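Local coordinates for enoyl-CoA hydratase (Geobacillus kaustophilus, PDB 2PPY), which probably catalyses the hydration of enoyl-CoA thioesters in fatty acid beta-oxidation, at residues Asn30-Ala42 with Phe86-Ala98. Residues are numbered along the deposited sequence; the frame is centred on the assembly and turned at random.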
ATOM      1  N   ASN A  30     -19.642  10.465 -30.586  1.00 24.75           N
ATOM      2  CA  ASN A  30     -19.852   9.509 -29.511  1.00 23.25           C
ATOM      3  C   ASN A  30     -19.726  10.147 -28.131  1.00 25.60           C
ATOM      4  O   ASN A  30     -19.148   9.549 -27.218  1.00 23.46           O
ATOM      5  CB  ASN A  30     -18.890   8.318 -29.617  1.00 22.28           C
ATOM      6  CG  ASN A  30     -19.387   7.253 -30.577  1.00 25.40           C
ATOM      7  OD1 ASN A  30     -20.580   6.959 -30.631  1.00 25.18           O
ATOM      8  ND2 ASN A  30     -18.469   6.653 -31.324  1.00 26.11           N
ATOM      9  N   SER A  31     -20.247  11.365 -27.983  1.00 18.17           N
ATOM     10  CA  SER A  31     -20.237  12.045 -26.687  1.00 23.39           C
ATOM     11  C   SER A  31     -21.334  11.367 -25.878  1.00 25.99           C
ATOM     12  O   SER A  31     -22.499  11.381 -26.272  1.00 32.02           O
ATOM     13  CB  SER A  31     -20.548  13.530 -26.856  1.00 20.90           C
ATOM     14  OG  SER A  31     -19.470  14.186 -27.492  1.00 33.58           O
ATOM     15  N   TYR A  32     -20.962  10.784 -24.746  1.00 25.76           N
ATOM     16  CA  TYR A  32     -21.913  10.034 -23.928  1.00 20.13           C
ATOM     17  C   TYR A  32     -22.598  10.755 -22.779  1.00 20.41           C
ATOM     18  O   TYR A  32     -22.215  11.859 -22.393  1.00 21.14           O
ATOM     19  CB  TYR A  32     -21.220   8.791 -23.371  1.00 19.99           C
ATOM     20  CG  TYR A  32     -20.042   9.111 -22.475  1.00 16.38           C
ATOM     21  CD1 TYR A  32     -18.735   9.098 -22.966  1.00 15.54           C
ATOM     22  CD2 TYR A  32     -20.238   9.451 -21.136  1.00 16.61           C
ATOM     23  CE1 TYR A  32     -17.650   9.417 -22.137  1.00 16.57           C
ATOM     24  CE2 TYR A  32     -19.164   9.773 -20.304  1.00 19.35           C
ATOM     25  CZ  TYR A  32     -17.877   9.753 -20.810  1.00 18.35           C
ATOM     26  OH  TYR A  32     -16.828  10.085 -19.987  1.00 19.61           O
ATOM     27  N   ASP A  33     -23.616  10.091 -22.237  1.00 20.14           N
ATOM     28  CA  ASP A  33     -24.383  10.587 -21.096  1.00 22.33           C
ATOM     29  C   ASP A  33     -24.512   9.431 -20.102  1.00 21.06           C
ATOM     30  O   ASP A  33     -23.838   8.413 -20.245  1.00 22.65           O
ATOM     31  CB  ASP A  33     -25.778  11.053 -21.525  1.00 23.28           C
ATOM     32  CG  ASP A  33     -26.541   9.988 -22.290  1.00 26.37           C
ATOM     33  OD1 ASP A  33     -26.250   8.785 -22.116  1.00 28.24           O
ATOM     34  OD2 ASP A  33     -27.448  10.356 -23.062  1.00 33.65           O
ATOM     35  N   LEU A  34     -25.383   9.575 -19.109  1.00 19.95           N
ATOM     36  CA  LEU A  34     -25.557   8.525 -18.112  1.00 20.64           C
ATOM     37  C   LEU A  34     -26.153   7.262 -18.710  1.00 22.08           C
ATOM     38  O   LEU A  34     -25.716   6.157 -18.399  1.00 28.63           O
ATOM     39  CB  LEU A  34     -26.440   9.014 -16.953  1.00 18.77           C
ATOM     40  CG  LEU A  34     -26.745   7.977 -15.859  1.00 19.90           C
ATOM     41  CD1 LEU A  34     -25.443   7.375 -15.335  1.00 15.71           C
ATOM     42  CD2 LEU A  34     -27.525   8.630 -14.725  1.00 19.60           C
ATOM     43  N   GLU A  35     -27.151   7.424 -19.572  1.00 21.48           N
ATOM     44  CA  GLU A  35     -27.801   6.282 -20.194  1.00 23.77           C
ATOM     45  C   GLU A  35     -26.808   5.415 -20.974  1.00 23.18           C
ATOM     46  O   GLU A  35     -26.932   4.189 -20.994  1.00 22.35           O
ATOM     47  CB  GLU A  35     -28.929   6.763 -21.114  1.00 28.22           C
ATOM     48  CG  GLU A  35     -29.871   5.667 -21.573  1.00 40.66           C
ATOM     49  CD  GLU A  35     -30.517   4.923 -20.417  1.00 53.07           C
ATOM     50  OE1 GLU A  35     -31.103   5.582 -19.528  1.00 53.29           O
ATOM     51  OE2 GLU A  35     -30.441   3.674 -20.403  1.00 56.96           O
ATOM     52  N   PHE A  36     -25.826   6.039 -21.618  1.00 20.83           N
ATOM     53  CA  PHE A  36     -24.840   5.263 -22.360  1.00 23.28           C
ATOM     54  C   PHE A  36     -24.107   4.318 -21.423  1.00 21.47           C
ATOM     55  O   PHE A  36     -23.990   3.124 -21.697  1.00 20.19           O
ATOM     56  CB  PHE A  36     -23.795   6.153 -23.033  1.00 26.25           C
ATOM     57  CG  PHE A  36     -22.551   5.400 -23.432  1.00 26.76           C
ATOM     58  CD1 PHE A  36     -22.598   4.438 -24.438  1.00 25.79           C
ATOM     59  CD2 PHE A  36     -21.349   5.604 -22.758  1.00 28.58           C
ATOM     60  CE1 PHE A  36     -21.466   3.676 -24.759  1.00 24.37           C
ATOM     61  CE2 PHE A  36     -20.211   4.847 -23.071  1.00 22.66           C
ATOM     62  CZ  PHE A  36     -20.272   3.885 -24.076  1.00 18.43           C
ATOM     63  N   TYR A  37     -23.600   4.866 -20.321  1.00 24.64           N
ATOM     64  CA  TYR A  37     -22.866   4.060 -19.355  1.00 17.61           C
ATOM     65  C   TYR A  37     -23.724   2.995 -18.701  1.00 19.40           C
ATOM     66  O   TYR A  37     -23.220   1.940 -18.317  1.00 21.68           O
ATOM     67  CB  TYR A  37     -22.207   4.957 -18.307  1.00 19.70           C
ATOM     68  CG  TYR A  37     -20.728   5.143 -18.578  1.00 20.34           C
ATOM     69  CD1 TYR A  37     -19.827   4.099 -18.358  1.00 21.22           C
ATOM     70  CD2 TYR A  37     -20.235   6.335 -19.112  1.00 21.13           C
ATOM     71  CE1 TYR A  37     -18.473   4.234 -18.663  1.00 26.74           C
ATOM     72  CE2 TYR A  37     -18.880   6.481 -19.422  1.00 28.12           C
ATOM     73  CZ  TYR A  37     -18.005   5.425 -19.194  1.00 25.66           C
ATOM     74  OH  TYR A  37     -16.666   5.560 -19.485  1.00 25.39           O
ATOM     75  N   LYS A  38     -25.022   3.259 -18.583  1.00 16.86           N
ATOM     76  CA  LYS A  38     -25.918   2.272 -18.000  1.00 21.83           C
ATOM     77  C   LYS A  38     -25.983   1.083 -18.957  1.00 19.09           C
ATOM     78  O   LYS A  38     -26.047  -0.066 -18.526  1.00 19.71           O
ATOM     79  CB  LYS A  38     -27.306   2.882 -17.771  1.00 20.91           C
ATOM     80  CG  LYS A  38     -27.302   3.947 -16.681  1.00 24.08           C
ATOM     81  CD  LYS A  38     -28.578   4.771 -16.642  1.00 35.02           C
ATOM     82  CE  LYS A  38     -29.788   3.939 -16.277  1.00 42.88           C
ATOM     83  NZ  LYS A  38     -31.005   4.795 -16.195  1.00 54.37           N
ATOM     84  N   GLU A  39     -25.931   1.363 -20.258  1.00 20.92           N
ATOM     85  CA  GLU A  39     -25.960   0.302 -21.259  1.00 19.49           C
ATOM     86  C   GLU A  39     -24.608  -0.406 -21.331  1.00 20.25           C
ATOM     87  O   GLU A  39     -24.547  -1.629 -21.454  1.00 17.18           O
ATOM     88  CB  GLU A  39     -26.312   0.859 -22.642  1.00 29.49           C
ATOM     89  CG  GLU A  39     -27.667   1.557 -22.727  1.00 40.32           C
ATOM     90  CD  GLU A  39     -28.171   1.675 -24.157  1.00 47.89           C
ATOM     91  OE1 GLU A  39     -27.377   2.058 -25.039  1.00 50.11           O
ATOM     92  OE2 GLU A  39     -29.361   1.387 -24.401  1.00 47.89           O
ATOM     93  N   PHE A  40     -23.525   0.364 -21.256  1.00 18.97           N
ATOM     94  CA  PHE A  40     -22.181  -0.209 -21.306  1.00 19.38           C
ATOM     95  C   PHE A  40     -21.983  -1.130 -20.100  1.00 18.71           C
ATOM     96  O   PHE A  40     -21.391  -2.208 -20.215  1.00 17.93           O
ATOM     97  CB  PHE A  40     -21.121   0.900 -21.296  1.00 20.85           C
ATOM     98  CG  PHE A  40     -19.733   0.416 -21.626  1.00 24.86           C
ATOM     99  CD1 PHE A  40     -19.461  -0.162 -22.861  1.00 27.88           C
ATOM    100  CD2 PHE A  40     -18.700   0.535 -20.704  1.00 28.19           C
ATOM    101  CE1 PHE A  40     -18.178  -0.609 -23.176  1.00 31.02           C
ATOM    102  CE2 PHE A  40     -17.412   0.090 -21.010  1.00 31.31           C
ATOM    103  CZ  PHE A  40     -17.153  -0.486 -22.248  1.00 25.33           C
ATOM    104  N   ASN A  41     -22.488  -0.698 -18.946  1.00 15.83           N
ATOM    105  CA  ASN A  41     -22.400  -1.488 -17.720  1.00 16.73           C
ATOM    106  C   ASN A  41     -23.162  -2.801 -17.883  1.00 18.73           C
ATOM    107  O   ASN A  41     -22.695  -3.859 -17.463  1.00 21.20           O
ATOM    108  CB  ASN A  41     -22.998  -0.711 -16.546  1.00 17.40           C
ATOM    109  CG  ASN A  41     -22.946  -1.493 -15.252  1.00 21.00           C
ATOM    110  OD1 ASN A  41     -21.873  -1.750 -14.710  1.00 18.87           O
ATOM    111  ND2 ASN A  41     -24.108  -1.889 -14.756  1.00 20.96           N
ATOM    112  N   ALA A  42     -24.346  -2.726 -18.488  1.00 20.85           N
ATOM    113  CA  ALA A  42     -25.169  -3.916 -18.711  1.00 20.91           C
ATOM    114  C   ALA A  42     -24.462  -4.901 -19.637  1.00 17.46           C
ATOM    115  O   ALA A  42     -24.535  -6.114 -19.437  1.00 21.35           O
ATOM    116  CB  ALA A  42     -26.516  -3.520 -19.302  1.00 13.70           C
ATOM    117  N   PHE A  86     -22.941  10.890 -11.286  1.00 18.58           N
ATOM    118  CA  PHE A  86     -22.777  10.493 -12.676  1.00 15.85           C
ATOM    119  C   PHE A  86     -21.350   9.969 -12.841  1.00 16.02           C
ATOM    120  O   PHE A  86     -21.128   8.891 -13.397  1.00 18.71           O
ATOM    121  CB  PHE A  86     -22.999  11.698 -13.597  1.00 19.24           C
ATOM    122  CG  PHE A  86     -22.547  11.474 -15.018  1.00 21.00           C
ATOM    123  CD1 PHE A  86     -23.106  10.466 -15.795  1.00 26.66           C
ATOM    124  CD2 PHE A  86     -21.566  12.282 -15.582  1.00 25.75           C
ATOM    125  CE1 PHE A  86     -22.694  10.266 -17.114  1.00 26.01           C
ATOM    126  CE2 PHE A  86     -21.148  12.090 -16.899  1.00 24.92           C
ATOM    127  CZ  PHE A  86     -21.713  11.082 -17.666  1.00 22.12           C
ATOM    128  N   CYS A  87     -20.387  10.739 -12.346  1.00 19.29           N
ATOM    129  CA  CYS A  87     -18.979  10.364 -12.433  1.00 19.75           C
ATOM    130  C   CYS A  87     -18.669   9.084 -11.668  1.00 16.05           C
ATOM    131  O   CYS A  87     -17.952   8.224 -12.168  1.00 20.99           O
ATOM    132  CB  CYS A  87     -18.098  11.509 -11.927  1.00 16.17           C
ATOM    133  SG  CYS A  87     -18.109  12.968 -13.022  1.00 24.91           S
ATOM    134  N   LEU A  88     -19.214   8.956 -10.461  1.00 14.94           N
ATOM    135  CA  LEU A  88     -18.986   7.767  -9.646  1.00 15.24           C
ATOM    136  C   LEU A  88     -19.450   6.512 -10.377  1.00 14.18           C
ATOM    137  O   LEU A  88     -18.731   5.518 -10.420  1.00 17.66           O
ATOM    138  CB  LEU A  88     -19.713   7.882  -8.302  1.00 11.32           C
ATOM    139  CG  LEU A  88     -19.570   6.704  -7.329  1.00 21.28           C
ATOM    140  CD1 LEU A  88     -18.093   6.329  -7.145  1.00 13.57           C
ATOM    141  CD2 LEU A  88     -20.190   7.092  -5.984  1.00 15.11           C
ATOM    142  N   PHE A  89     -20.641   6.562 -10.963  1.00 17.62           N
ATOM    143  CA  PHE A  89     -21.168   5.407 -11.690  1.00 17.66           C
ATOM    144  C   PHE A  89     -20.305   5.041 -12.898  1.00 11.38           C
ATOM    145  O   PHE A  89     -20.060   3.861 -13.163  1.00 14.76           O
ATOM    146  CB  PHE A  89     -22.598   5.662 -12.171  1.00 20.01           C
ATOM    147  CG  PHE A  89     -23.203   4.488 -12.882  1.00 16.69           C
ATOM    148  CD1 PHE A  89     -23.643   3.379 -12.169  1.00 20.17           C
ATOM    149  CD2 PHE A  89     -23.277   4.462 -14.270  1.00 17.19           C
ATOM    150  CE1 PHE A  89     -24.144   2.258 -12.829  1.00 22.65           C
ATOM    151  CE2 PHE A  89     -23.774   3.346 -14.940  1.00 20.67           C
ATOM    152  CZ  PHE A  89     -24.207   2.242 -14.219  1.00 17.98           C
ATOM    153  N   CYS A  90     -19.861   6.048 -13.640  1.00 15.51           N
ATOM    154  CA  CYS A  90     -19.018   5.800 -14.807  1.00 15.27           C
ATOM    155  C   CYS A  90     -17.711   5.132 -14.381  1.00 14.94           C
ATOM    156  O   CYS A  90     -17.262   4.176 -15.012  1.00 13.83           O
ATOM    157  CB  CYS A  90     -18.709   7.111 -15.532  1.00 18.67           C
ATOM    158  SG  CYS A  90     -20.153   7.905 -16.271  1.00 19.91           S
ATOM    159  N   ASN A  91     -17.108   5.642 -13.311  1.00 13.47           N
ATOM    160  CA  ASN A  91     -15.859   5.088 -12.804  1.00 17.73           C
ATOM    161  C   ASN A  91     -16.021   3.637 -12.361  1.00 13.33           C
ATOM    162  O   ASN A  91     -15.217   2.778 -12.723  1.00 17.17           O
ATOM    163  CB  ASN A  91     -15.327   5.935 -11.642  1.00 10.82           C
ATOM    164  CG  ASN A  91     -14.545   7.144 -12.115  1.00 17.06           C
ATOM    165  OD1 ASN A  91     -13.630   7.018 -12.924  1.00 19.42           O
ATOM    166  ND2 ASN A  91     -14.892   8.322 -11.602  1.00 14.14           N
ATOM    167  N   GLU A  92     -17.063   3.363 -11.584  1.00 14.36           N
ATOM    168  CA  GLU A  92     -17.310   2.005 -11.116  1.00 16.02           C
ATOM    169  C   GLU A  92     -17.540   1.078 -12.305  1.00 17.07           C
ATOM    170  O   GLU A  92     -17.160  -0.094 -12.277  1.00 12.22           O
ATOM    171  CB  GLU A  92     -18.519   1.978 -10.174  1.00 16.04           C
ATOM    172  CG  GLU A  92     -18.317   2.831  -8.922  1.00 22.58           C
ATOM    173  CD  GLU A  92     -19.472   2.742  -7.941  1.00 21.26           C
ATOM    174  OE1 GLU A  92     -20.630   2.662  -8.396  1.00 21.56           O
ATOM    175  OE2 GLU A  92     -19.220   2.771  -6.714  1.00 17.03           O
ATOM    176  N   THR A  93     -18.158   1.605 -13.359  1.00 14.15           N
ATOM    177  CA  THR A  93     -18.404   0.797 -14.547  1.00 16.40           C
ATOM    178  C   THR A  93     -17.057   0.447 -15.176  1.00 17.27           C
ATOM    179  O   THR A  93     -16.777  -0.718 -15.455  1.00 16.32           O
ATOM    180  CB  THR A  93     -19.267   1.550 -15.574  1.00 16.34           C
ATOM    181  OG1 THR A  93     -20.560   1.809 -15.007  1.00 19.23           O
ATOM    182  CG2 THR A  93     -19.428   0.718 -16.852  1.00 13.75           C
ATOM    183  N   LEU A  94     -16.219   1.456 -15.384  1.00 15.38           N
ATOM    184  CA  LEU A  94     -14.909   1.215 -15.968  1.00 16.92           C
ATOM    185  C   LEU A  94     -14.087   0.285 -15.071  1.00 14.98           C
ATOM    186  O   LEU A  94     -13.346  -0.559 -15.568  1.00  9.86           O
ATOM    187  CB  LEU A  94     -14.164   2.539 -16.188  1.00 12.38           C
ATOM    188  CG  LEU A  94     -14.760   3.497 -17.233  1.00 18.77           C
ATOM    189  CD1 LEU A  94     -13.753   4.613 -17.512  1.00 10.59           C
ATOM    190  CD2 LEU A  94     -15.083   2.746 -18.538  1.00  9.55           C
ATOM    191  N   ASP A  95     -14.233   0.425 -13.756  1.00 14.68           N
ATOM    192  CA  ASP A  95     -13.488  -0.419 -12.822  1.00 16.40           C
ATOM    193  C   ASP A  95     -13.782  -1.912 -13.004  1.00 16.28           C
ATOM    194  O   ASP A  95     -12.919  -2.755 -12.744  1.00 17.33           O
ATOM    195  CB  ASP A  95     -13.801  -0.045 -11.361  1.00 16.55           C
ATOM    196  CG  ASP A  95     -13.401   1.379 -11.010  1.00 19.78           C
ATOM    197  OD1 ASP A  95     -12.459   1.918 -11.626  1.00 20.81           O
ATOM    198  OD2 ASP A  95     -14.028   1.954 -10.092  1.00 22.90           O
ATOM    199  N   LYS A  96     -14.998  -2.234 -13.436  1.00 13.78           N
ATOM    200  CA  LYS A  96     -15.407  -3.626 -13.623  1.00 11.36           C
ATOM    201  C   LYS A  96     -14.599  -4.419 -14.656  1.00 12.10           C
ATOM    202  O   LYS A  96     -14.494  -5.641 -14.563  1.00 14.28           O
ATOM    203  CB  LYS A  96     -16.901  -3.673 -13.965  1.00 12.14           C
ATOM    204  CG  LYS A  96     -17.765  -3.119 -12.831  1.00 13.20           C
ATOM    205  CD  LYS A  96     -19.244  -2.987 -13.180  1.00 14.25           C
ATOM    206  CE  LYS A  96     -19.945  -4.336 -13.253  1.00 18.33           C
ATOM    207  NZ  LYS A  96     -21.426  -4.171 -13.130  1.00 20.32           N
ATOM    208  N   ILE A  97     -14.017  -3.726 -15.629  1.00 12.79           N
ATOM    209  CA  ILE A  97     -13.234  -4.383 -16.672  1.00 15.97           C
ATOM    210  C   ILE A  97     -12.012  -5.137 -16.135  1.00 17.30           C
ATOM    211  O   ILE A  97     -11.771  -6.286 -16.507  1.00 23.78           O
ATOM    212  CB  ILE A  97     -12.777  -3.350 -17.742  1.00 15.63           C
ATOM    213  CG1 ILE A  97     -14.006  -2.752 -18.431  1.00 11.78           C
ATOM    214  CG2 ILE A  97     -11.879  -4.021 -18.776  1.00 16.83           C
ATOM    215  CD1 ILE A  97     -13.692  -1.649 -19.412  1.00 14.39           C
ATOM    216  N   ALA A  98     -11.242  -4.497 -15.262  1.00 13.08           N
ATOM    217  CA  ALA A  98     -10.057  -5.130 -14.695  1.00 14.95           C
ATOM    218  C   ALA A  98     -10.413  -6.373 -13.880  1.00 14.71           C
ATOM    219  O   ALA A  98      -9.578  -7.251 -13.688  1.00 14.15           O
ATOM    220  CB  ALA A  98      -9.302  -4.135 -13.822  1.00 15.00           C
TER
HETATM  221  O   HOH W   1     -21.180   0.167 -12.576  1.00 15.45           O
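Tyr37 and Cys90 meet ring to sulfur and methylene: Cys90 CB lies over the centre of the Tyr37 ring, nearly on the ring normal and 3.9 Å from its centroid, a CH-pi contact. Cys90 SG stands obliquely, 3.8 Å from the same centroid. At the ring's edge come Thr93 CG2 and Leu94 CD2, the latter 3.4 Å from Tyr37 OH. With Phe89 these residues make the hole into which Tyr37 fits as a knob. Phe89 answers in the other direction, its ring set among Leu34, Tyr37, Lys38 and Asn41; CG anti to the backbone N (chi1 -178°) extends it so that CE2 comes edge-on to Tyr37 O at 3.7 Å. Such reciprocal knobs-into-holes fit the 23° angle between segments 34-42 and 86-98, whose axes approach to 9.8 Å. With an alanine at Tyr37, the methylene and sulfur of Cys90 would probably lose the ring face over them, and Leu94 CD2 its contact with the ring edge and hydroxyl. The polar end is at Asn41, where OD1 accepts from Lys96 NZ at 2.9 Å, the donor tilted 26° from the carbonyl plane. A water donates both to this oxygen and to Thr93 OG1, which itself donates to Phe89 O. Because Lys96 also forms a salt bridge with Asp45, the ammonium of this buried residue probably keeps its charge, and the crotonase-fold helices 34-48 and 80-99 are joined by apolar interlocking plus one direct hydrogen bond, from Lys96, and one water bridge.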